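Epf (Streptococcus pyogenes, PDB 4ES8) is a cell-surface adhesin that binds to cells through an N-terminal domain containing a carbohydrate-binding module, and so probably attaches the bacterium to its host. Local coordinates at residues P22-V34 against F101-Y114. Sequence-based numbering, arbitrary orientation. Where two conformers were deposited one is given.
With GOL (glycerol), chain C.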
ATOM      1  N   PRO A  22       6.426   0.401  11.634  1.00 13.69           N
ATOM      2  CA  PRO A  22       5.253  -0.141  10.929  1.00 11.71           C
ATOM      3  C   PRO A  22       5.530  -1.537  10.394  1.00 12.78           C
ATOM      4  O   PRO A  22       6.669  -1.855  10.047  1.00 12.91           O
ATOM      5  CB  PRO A  22       5.029   0.847   9.778  1.00 12.83           C
ATOM      6  CG  PRO A  22       6.356   1.503   9.581  1.00 17.49           C
ATOM      7  CD  PRO A  22       7.036   1.535  10.907  1.00 14.65           C
ATOM      8  N   ASP A  23       4.478  -2.362  10.337  1.00 11.07           N
ATOM      9  CA  ASP A  23       4.604  -3.724   9.806  1.00 10.22           C
ATOM     10  C   ASP A  23       4.933  -3.735   8.324  1.00 13.28           C
ATOM     11  O   ASP A  23       4.433  -2.885   7.555  1.00 12.00           O
ATOM     12  CB  ASP A  23       3.249  -4.446   9.961  1.00 11.68           C
ATOM     13  CG  ASP A  23       2.821  -4.782  11.378  1.00 20.12           C
ATOM     14  OD1 ASP A  23       3.660  -4.691  12.283  1.00 20.88           O
ATOM     15  OD2 ASP A  23       1.647  -5.134  11.566  1.00 28.99           O
ATOM     16  N   ASP A  24       5.743  -4.714   7.899  1.00 11.06           N
ATOM     17  CA  ASP A  24       5.987  -4.891   6.460  0.50 10.36           C
ATOM     18  C   ASP A  24       4.742  -5.586   5.933  1.00 13.26           C
ATOM     19  O   ASP A  24       4.319  -6.604   6.514  1.00 14.22           O
ATOM     20  CB  ASP A  24       7.267  -5.708   6.176  0.50 11.74           C
ATOM     21  CG  ASP A  24       7.529  -6.122   4.724  0.50 17.84           C
ATOM     22  OD1 ASP A  24       6.844  -5.600   3.805  0.50 13.81           O
ATOM     23  OD2 ASP A  24       8.435  -6.945   4.505  0.50 22.25           O
ATOM     24  N   LEU A  25       4.157  -5.064   4.857  1.00  7.78           N
ATOM     25  CA  LEU A  25       2.922  -5.646   4.342  1.00  6.81           C
ATOM     26  C   LEU A  25       3.077  -6.394   3.031  1.00  9.84           C
ATOM     27  O   LEU A  25       2.064  -6.646   2.345  1.00  9.69           O
ATOM     28  CB  LEU A  25       1.860  -4.546   4.201  1.00  7.52           C
ATOM     29  CG  LEU A  25       1.546  -3.790   5.489  1.00 11.29           C
ATOM     30  CD1 LEU A  25       0.609  -2.590   5.196  1.00 11.47           C
ATOM     31  CD2 LEU A  25       0.951  -4.742   6.576  1.00 14.25           C
ATOM     32  N   MET A  26       4.315  -6.800   2.680  1.00  7.68           N
ATOM     33  CA  MET A  26       4.540  -7.636   1.505  0.50  7.11           C
ATOM     34  C   MET A  26       3.989  -9.013   1.722  1.00 10.54           C
ATOM     35  O   MET A  26       3.965  -9.471   2.883  1.00 10.52           O
ATOM     36  CB  MET A  26       6.044  -7.792   1.263  0.50  8.19           C
ATOM     37  CG  MET A  26       6.674  -6.605   0.656  0.50  9.90           C
ATOM     38  SD  MET A  26       5.930  -6.023  -0.888  0.50 11.74           S
ATOM     39  CE  MET A  26       6.078  -7.372  -1.832  0.50  9.78           C
ATOM     40  N   ASN A  27       3.585  -9.704   0.664  1.00  7.22           N
ATOM     41  CA  ASN A  27       3.190 -11.103   0.769  1.00  6.68           C
ATOM     42  C   ASN A  27       3.972 -11.835  -0.317  1.00  9.55           C
ATOM     43  O   ASN A  27       3.414 -12.187  -1.378  1.00  8.82           O
ATOM     44  CB  ASN A  27       1.686 -11.342   0.705  1.00  8.62           C
ATOM     45  CG  ASN A  27       1.336 -12.754   1.167  1.00 13.84           C
ATOM     46  OD1 ASN A  27       2.200 -13.513   1.659  1.00 11.27           O
ATOM     47  ND2 ASN A  27       0.065 -13.112   1.052  1.00 14.88           N
ATOM     48  N   PHE A  28       5.290 -12.010  -0.080  1.00  8.77           N
ATOM     49  CA  PHE A  28       6.196 -12.604  -1.056  1.00  8.55           C
ATOM     50  C   PHE A  28       6.892 -13.815  -0.434  1.00 10.98           C
ATOM     51  O   PHE A  28       7.847 -13.634   0.333  1.00  9.99           O
ATOM     52  CB  PHE A  28       7.222 -11.552  -1.550  1.00  8.92           C
ATOM     53  CG  PHE A  28       8.220 -12.088  -2.548  1.00  8.31           C
ATOM     54  CD1 PHE A  28       7.901 -12.177  -3.898  1.00 10.62           C
ATOM     55  CD2 PHE A  28       9.495 -12.471  -2.145  1.00 10.00           C
ATOM     56  CE1 PHE A  28       8.839 -12.667  -4.830  1.00 11.05           C
ATOM     57  CE2 PHE A  28      10.425 -12.954  -3.074  1.00 12.38           C
ATOM     58  CZ  PHE A  28      10.090 -13.052  -4.412  1.00 10.54           C
ATOM     59  N   LYS A  29       6.393 -15.036  -0.734  1.00  8.83           N
ATOM     60  CA  LYS A  29       7.003 -16.244  -0.159  1.00  9.11           C
ATOM     61  C   LYS A  29       7.995 -16.929  -1.117  1.00 12.19           C
ATOM     62  O   LYS A  29       8.547 -17.976  -0.778  1.00 14.42           O
ATOM     63  CB  LYS A  29       5.931 -17.228   0.311  1.00 10.92           C
ATOM     64  CG  LYS A  29       5.213 -16.762   1.582  1.00 14.71           C
ATOM     65  CD  LYS A  29       5.834 -17.342   2.831  1.00 29.60           C
ATOM     66  CE  LYS A  29       5.069 -16.908   4.057  1.00 29.23           C
ATOM     67  NZ  LYS A  29       3.807 -17.675   4.229  1.00 28.84           N
ATOM     68  N   GLY A  30       8.224 -16.348  -2.300  1.00  7.56           N
ATOM     69  CA  GLY A  30       9.195 -16.865  -3.250  1.00  7.54           C
ATOM     70  C   GLY A  30       8.762 -18.147  -3.922  1.00  9.98           C
ATOM     71  O   GLY A  30       9.532 -19.113  -4.002  1.00 11.31           O
ATOM     72  N   THR A  31       7.530 -18.152  -4.455  1.00  7.68           N
ATOM     73  CA  THR A  31       7.044 -19.351  -5.127  1.00  8.41           C
ATOM     74  C   THR A  31       6.104 -19.021  -6.277  1.00 10.49           C
ATOM     75  O   THR A  31       5.307 -18.052  -6.208  1.00  8.94           O
ATOM     76  CB  THR A  31       6.330 -20.315  -4.101  1.00  9.88           C
ATOM     77  OG1 THR A  31       5.912 -21.498  -4.794  1.00 11.56           O
ATOM     78  CG2 THR A  31       5.112 -19.677  -3.403  1.00 11.09           C
ATOM     79  N   TRP A  32       6.144 -19.901  -7.297  1.00  8.92           N
ATOM     80  CA  TRP A  32       5.219 -19.868  -8.430  1.00  8.19           C
ATOM     81  C   TRP A  32       3.943 -20.719  -8.183  1.00 12.00           C
ATOM     82  O   TRP A  32       3.000 -20.620  -8.972  1.00  9.46           O
ATOM     83  CB  TRP A  32       5.872 -20.359  -9.731  1.00  7.84           C
ATOM     84  CG  TRP A  32       7.103 -19.624 -10.138  1.00  7.84           C
ATOM     85  CD1 TRP A  32       8.310 -20.180 -10.449  1.00 10.56           C
ATOM     86  CD2 TRP A  32       7.217 -18.220 -10.424  1.00  6.73           C
ATOM     87  NE1 TRP A  32       9.185 -19.210 -10.886  1.00  8.74           N
ATOM     88  CE2 TRP A  32       8.545 -17.991 -10.864  1.00  8.85           C
ATOM     89  CE3 TRP A  32       6.332 -17.120 -10.327  1.00  7.45           C
ATOM     90  CZ2 TRP A  32       9.006 -16.716 -11.233  1.00  7.66           C
ATOM     91  CZ3 TRP A  32       6.810 -15.850 -10.643  1.00  7.85           C
ATOM     92  CH2 TRP A  32       8.135 -15.654 -11.075  1.00  8.22           C
ATOM     93  N   GLU A  33       3.961 -21.595  -7.157  1.00 10.83           N
ATOM     94  CA  GLU A  33       2.824 -22.475  -6.845  1.00 10.19           C
ATOM     95  C   GLU A  33       1.584 -21.597  -6.676  1.00 12.66           C
ATOM     96  O   GLU A  33       1.490 -20.816  -5.737  1.00 10.79           O
ATOM     97  CB  GLU A  33       3.134 -23.314  -5.599  1.00 10.90           C
ATOM     98  CG  GLU A  33       2.081 -24.401  -5.425  1.00 14.65           C
ATOM     99  CD  GLU A  33       2.260 -25.267  -4.196  1.00 25.83           C
ATOM    100  OE1 GLU A  33       3.077 -24.918  -3.314  1.00 21.62           O
ATOM    101  OE2 GLU A  33       1.600 -26.327  -4.142  1.00 23.18           O
ATOM    102  N   VAL A  34       0.680 -21.683  -7.638  1.00 11.17           N
ATOM    103  CA  VAL A  34      -0.432 -20.747  -7.787  1.00 11.41           C
ATOM    104  C   VAL A  34      -1.274 -20.614  -6.498  1.00 15.16           C
ATOM    105  O   VAL A  34      -1.531 -19.490  -6.079  1.00 14.92           O
ATOM    106  CB  VAL A  34      -1.272 -21.132  -9.034  1.00 16.33           C
ATOM    107  CG1 VAL A  34      -2.537 -20.306  -9.157  1.00 17.18           C
ATOM    108  CG2 VAL A  34      -0.438 -21.012 -10.306  1.00 16.04           C
ATOM    109  N   PHE A 101       5.795  -9.333 -13.601  1.00  4.39           N
ATOM    110  CA  PHE A 101       5.505 -10.047 -12.366  1.00  3.47           C
ATOM    111  C   PHE A 101       4.577  -9.231 -11.481  1.00  6.97           C
ATOM    112  O   PHE A 101       4.628  -7.998 -11.488  1.00  6.80           O
ATOM    113  CB  PHE A 101       6.801 -10.322 -11.588  1.00  4.66           C
ATOM    114  CG  PHE A 101       7.800 -11.109 -12.404  1.00  6.14           C
ATOM    115  CD1 PHE A 101       7.518 -12.403 -12.821  1.00  8.48           C
ATOM    116  CD2 PHE A 101       9.040 -10.563 -12.727  1.00  7.26           C
ATOM    117  CE1 PHE A 101       8.434 -13.123 -13.588  1.00  8.47           C
ATOM    118  CE2 PHE A 101       9.955 -11.285 -13.482  1.00  9.17           C
ATOM    119  CZ  PHE A 101       9.659 -12.572 -13.893  1.00  7.75           C
ATOM    120  N   LYS A 102       3.751  -9.909 -10.680  1.00  5.36           N
ATOM    121  CA  LYS A 102       2.974  -9.233  -9.658  1.00  4.80           C
ATOM    122  C   LYS A 102       3.404  -9.789  -8.327  1.00  7.79           C
ATOM    123  O   LYS A 102       3.293 -11.005  -8.092  1.00  8.01           O
ATOM    124  CB  LYS A 102       1.449  -9.401  -9.864  1.00  7.99           C
ATOM    125  CG  LYS A 102       0.895  -8.427 -10.890  1.00  7.18           C
ATOM    126  CD  LYS A 102      -0.644  -8.505 -10.942  1.00  8.00           C
ATOM    127  CE  LYS A 102      -1.224  -7.276 -11.571  1.00  8.74           C
ATOM    128  NZ  LYS A 102      -2.726  -7.249 -11.441  1.00  7.84           N
ATOM    129  N   VAL A 103       3.930  -8.924  -7.466  1.00  6.40           N
ATOM    130  CA  VAL A 103       4.295  -9.310  -6.096  1.00  5.88           C
ATOM    131  C   VAL A 103       3.231  -8.721  -5.196  1.00  8.42           C
ATOM    132  O   VAL A 103       3.013  -7.495  -5.158  1.00  7.29           O
ATOM    133  CB  VAL A 103       5.708  -8.872  -5.715  1.00  8.96           C
ATOM    134  CG1 VAL A 103       5.993  -9.293  -4.275  1.00 10.56           C
ATOM    135  CG2 VAL A 103       6.728  -9.517  -6.646  1.00  8.45           C
ATOM    136  N   ASN A 104       2.470  -9.614  -4.557  1.00  6.77           N
ATOM    137  CA  ASN A 104       1.311  -9.209  -3.786  1.00  5.93           C
ATOM    138  C   ASN A 104       1.629  -8.583  -2.436  1.00  8.24           C
ATOM    139  O   ASN A 104       2.672  -8.863  -1.839  1.00  8.16           O
ATOM    140  CB  ASN A 104       0.392 -10.403  -3.540  1.00  5.95           C
ATOM    141  CG  ASN A 104      -0.460 -10.761  -4.735  1.00 12.77           C
ATOM    142  OD1 ASN A 104      -0.432 -10.111  -5.791  1.00  9.80           O
ATOM    143  ND2 ASN A 104      -1.230 -11.838  -4.596  1.00 10.65           N
ATOM    144  N   THR A 105       0.736  -7.714  -1.994  1.00  5.53           N
ATOM    145  CA  THR A 105       0.749  -7.176  -0.642  1.00  6.13           C
ATOM    146  C   THR A 105      -0.295  -7.909   0.192  1.00  9.37           C
ATOM    147  O   THR A 105      -1.185  -8.592  -0.353  1.00 10.48           O
ATOM    148  CB  THR A 105       0.421  -5.657  -0.626  1.00  8.16           C
ATOM    149  OG1 THR A 105      -0.984  -5.477  -0.875  1.00  8.45           O
ATOM    150  CG2 THR A 105       1.241  -4.858  -1.674  1.00  8.25           C
ATOM    151  N   LYS A 106      -0.255  -7.687   1.505  1.00  7.27           N
ATOM    152  CA  LYS A 106      -1.350  -8.095   2.361  1.00  7.76           C
ATOM    153  C   LYS A 106      -2.515  -7.111   2.124  1.00 10.28           C
ATOM    154  O   LYS A 106      -2.393  -6.155   1.325  1.00  9.25           O
ATOM    155  CB  LYS A 106      -0.908  -8.069   3.841  1.00  8.48           C
ATOM    156  CG  LYS A 106       0.307  -8.950   4.178  1.00 11.57           C
ATOM    157  CD  LYS A 106       0.012 -10.425   4.140  1.00 19.01           C
ATOM    158  CE  LYS A 106       1.244 -11.264   4.476  1.00 17.41           C
ATOM    159  NZ  LYS A 106       1.692 -11.063   5.900  1.00 18.27           N
ATOM    160  N   SER A 107      -3.632  -7.305   2.836  1.00  9.17           N
ATOM    161  CA  SER A 107      -4.790  -6.433   2.673  0.50  9.02           C
ATOM    162  C   SER A 107      -4.468  -5.010   3.108  1.00 11.35           C
ATOM    163  O   SER A 107      -4.046  -4.778   4.261  1.00 13.04           O
ATOM    164  CB  SER A 107      -5.975  -6.968   3.472  0.50 10.03           C
ATOM    165  OG  SER A 107      -7.155  -6.259   3.125  0.50  9.23           O
ATOM    166  N   LEU A 108      -4.667  -4.054   2.176  1.00  8.07           N
ATOM    167  CA  LEU A 108      -4.393  -2.650   2.470  1.00  7.58           C
ATOM    168  C   LEU A 108      -5.689  -1.938   2.865  1.00  9.76           C
ATOM    169  O   LEU A 108      -6.785  -2.442   2.585  1.00 10.72           O
ATOM    170  CB  LEU A 108      -3.740  -1.952   1.246  1.00  6.99           C
ATOM    171  CG  LEU A 108      -2.493  -2.653   0.654  1.00  8.66           C
ATOM    172  CD1 LEU A 108      -1.927  -1.856  -0.501  1.00  9.68           C
ATOM    173  CD2 LEU A 108      -1.418  -2.882   1.723  1.00 10.57           C
ATOM    174  N   ILE A 109      -5.559  -0.793   3.532  1.00  7.31           N
ATOM    175  CA  ILE A 109      -6.705   0.019   3.938  1.00  7.41           C
ATOM    176  C   ILE A 109      -6.985   1.034   2.848  1.00  9.55           C
ATOM    177  O   ILE A 109      -6.061   1.634   2.299  1.00  9.50           O
ATOM    178  CB  ILE A 109      -6.435   0.704   5.306  1.00  9.98           C
ATOM    179  CG1 ILE A 109      -6.331  -0.377   6.406  1.00  9.48           C
ATOM    180  CG2 ILE A 109      -7.549   1.726   5.665  1.00 11.57           C
ATOM    181  CD1 ILE A 109      -5.728   0.150   7.726  1.00 11.56           C
ATOM    182  N   LYS A 110      -8.279   1.250   2.552  1.00  9.71           N
ATOM    183  CA  LYS A 110      -8.681   2.239   1.546  1.00  8.79           C
ATOM    184  C   LYS A 110      -8.242   3.632   1.984  1.00 10.73           C
ATOM    185  O   LYS A 110      -8.420   3.998   3.153  1.00  9.95           O
ATOM    186  CB  LYS A 110     -10.212   2.215   1.395  1.00 10.21           C
ATOM    187  CG  LYS A 110     -10.737   3.165   0.302  1.00 15.42           C
ATOM    188  CD  LYS A 110     -12.258   3.084   0.108  1.00 19.69           C
ATOM    189  CE  LYS A 110     -13.037   3.741   1.233  1.00 34.21           C
ATOM    190  NZ  LYS A 110     -14.503   3.791   0.937  1.00 38.70           N
ATOM    191  N   ASP A 111      -7.666   4.402   1.046  1.00  7.85           N
ATOM    192  CA  ASP A 111      -7.308   5.798   1.248  1.00  8.93           C
ATOM    193  C   ASP A 111      -6.155   5.993   2.257  1.00 14.17           C
ATOM    194  O   ASP A 111      -6.028   7.054   2.846  1.00 17.02           O
ATOM    195  CB  ASP A 111      -8.550   6.621   1.656  1.00 10.65           C
ATOM    196  CG  ASP A 111      -8.448   8.116   1.470  1.00 16.13           C
ATOM    197  OD1 ASP A 111      -7.896   8.552   0.436  1.00 11.67           O
ATOM    198  OD2 ASP A 111      -8.982   8.848   2.325  1.00 16.51           O
ATOM    199  N   HIS A 112      -5.295   4.974   2.416  1.00  9.50           N
ATOM    200  CA  HIS A 112      -4.076   5.089   3.204  1.00  7.85           C
ATOM    201  C   HIS A 112      -2.919   5.277   2.214  1.00  9.77           C
ATOM    202  O   HIS A 112      -3.068   4.962   1.021  1.00 10.26           O
ATOM    203  CB  HIS A 112      -3.881   3.835   4.071  1.00  7.88           C
ATOM    204  CG  HIS A 112      -4.455   3.933   5.460  1.00  9.04           C
ATOM    205  ND1 HIS A 112      -3.811   3.339   6.537  1.00  9.74           N
ATOM    206  CD2 HIS A 112      -5.598   4.518   5.901  1.00  9.70           C
ATOM    207  CE1 HIS A 112      -4.578   3.561   7.595  1.00  9.42           C
ATOM    208  NE2 HIS A 112      -5.683   4.252   7.261  1.00  9.28           N
ATOM    209  N   ASP A 113      -1.791   5.798   2.703  1.00  6.91           N
ATOM    210  CA  ASP A 113      -0.586   6.039   1.920  1.00  6.63           C
ATOM    211  C   ASP A 113       0.430   4.957   2.215  1.00  8.89           C
ATOM    212  O   ASP A 113       0.607   4.586   3.393  1.00  9.51           O
ATOM    213  CB  ASP A 113      -0.017   7.417   2.259  1.00  8.93           C
ATOM    214  CG  ASP A 113      -0.921   8.549   1.816  1.00 15.69           C
ATOM    215  OD1 ASP A 113      -1.436   8.482   0.708  1.00 16.04           O
ATOM    216  OD2 ASP A 113      -1.158   9.462   2.613  1.00 19.72           O
ATOM    217  N   TYR A 114       1.104   4.449   1.156  1.00  7.41           N
ATOM    218  CA  TYR A 114       2.071   3.370   1.312  1.00  7.47           C
ATOM    219  C   TYR A 114       3.382   3.711   0.638  1.00 10.46           C
ATOM    220  O   TYR A 114       3.419   4.530  -0.297  1.00  9.12           O
ATOM    221  CB  TYR A 114       1.508   2.055   0.749  1.00  7.78           C
ATOM    222  CG  TYR A 114       0.317   1.570   1.550  1.00  7.13           C
ATOM    223  CD1 TYR A 114       0.495   0.800   2.697  1.00  8.12           C
ATOM    224  CD2 TYR A 114      -0.984   1.953   1.212  1.00  8.03           C
ATOM    225  CE1 TYR A 114      -0.595   0.394   3.474  1.00  8.24           C
ATOM    226  CE2 TYR A 114      -2.080   1.558   1.985  1.00  8.83           C
ATOM    227  CZ  TYR A 114      -1.879   0.787   3.116  1.00 10.80           C
ATOM    228  OH  TYR A 114      -2.968   0.406   3.870  1.00 10.52           O
TER
HETATM  229  C1  GOL C 501       4.590 -12.689   4.527  1.00 16.17           C
HETATM  230  O1  GOL C 501       4.105 -12.640   5.893  1.00 14.87           O
HETATM  231  C2  GOL C 501       6.109 -12.816   4.538  1.00 16.05           C
HETATM  232  O2  GOL C 501       6.699 -11.798   5.337  1.00 19.52           O
HETATM  233  C3  GOL C 501       6.643 -12.785   3.105  1.00 15.99           C
HETATM  234  O3  GOL C 501       6.406 -11.512   2.480  1.00 14.46           O
HETATM  235  O   HOH W   1       2.877  -8.394   7.756  1.00 31.45           O
HETATM  236  O   HOH W   2       3.520  -9.011   5.529  1.00 42.31           O
HETATM  237  O   HOH W   3       3.552 -12.380  -4.216  1.00  7.84           O
HETATM  238  O   HOH W   4      -2.031 -11.076   0.182  1.00 14.33           O
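Leu25 and Lys106 open a short antiparallel pairing in which backbone bonds set the register and side chains sort themselves into a dry and a wet side. The amide N of Lys106 gives a nearly straight bond to Leu25 O (2.7 Å, 168° at the hydrogen), and Asn27 N reaches Asn104 O at 2.8 Å. Opposite Asn27 O the pairing gapes, and a water takes over, donating to that oxygen and accepting from Asn104 N.

On the packed side, Leu25 brings CD1 to 3.6 Å from Tyr114 CE1, approaching the ring obliquely, with Leu108 CD2 close by over one face of the same ring. Phe28 holds CG anti to its backbone N (chi1 179°), which lays CD1 against Val103 CG1 at 3.5 Å. Farther along, Trp32 CH2 meets Phe101 CE1 at 3.6 Å, the two ring planes inclined by 31°.

The solvent side belongs to Lys106. Bent at chi2, its chain crosses Asn27 at about a right angle, CE lying 3.6 Å from Asn27 CG. Its NZ donates to glycerol O1 and to a water 2.8 Å from NZ, which lies within bonding distance of both Asp24 O and Met26 O. The glycerol, probably from the crystallisation liquor, also accepts from Phe28 N through O3.

Within the mostly looped segment 22-34, the short, weakly bonded strand 26-27 lies along the end of strand 97-105 in one sheet of a beta-sandwich. Beneath it, Leu25 and Met26 rest on Ile211 of strand 202-213, while Trp32, Phe28 and Phe101 pack onto strand 76-80 of the facing sheet.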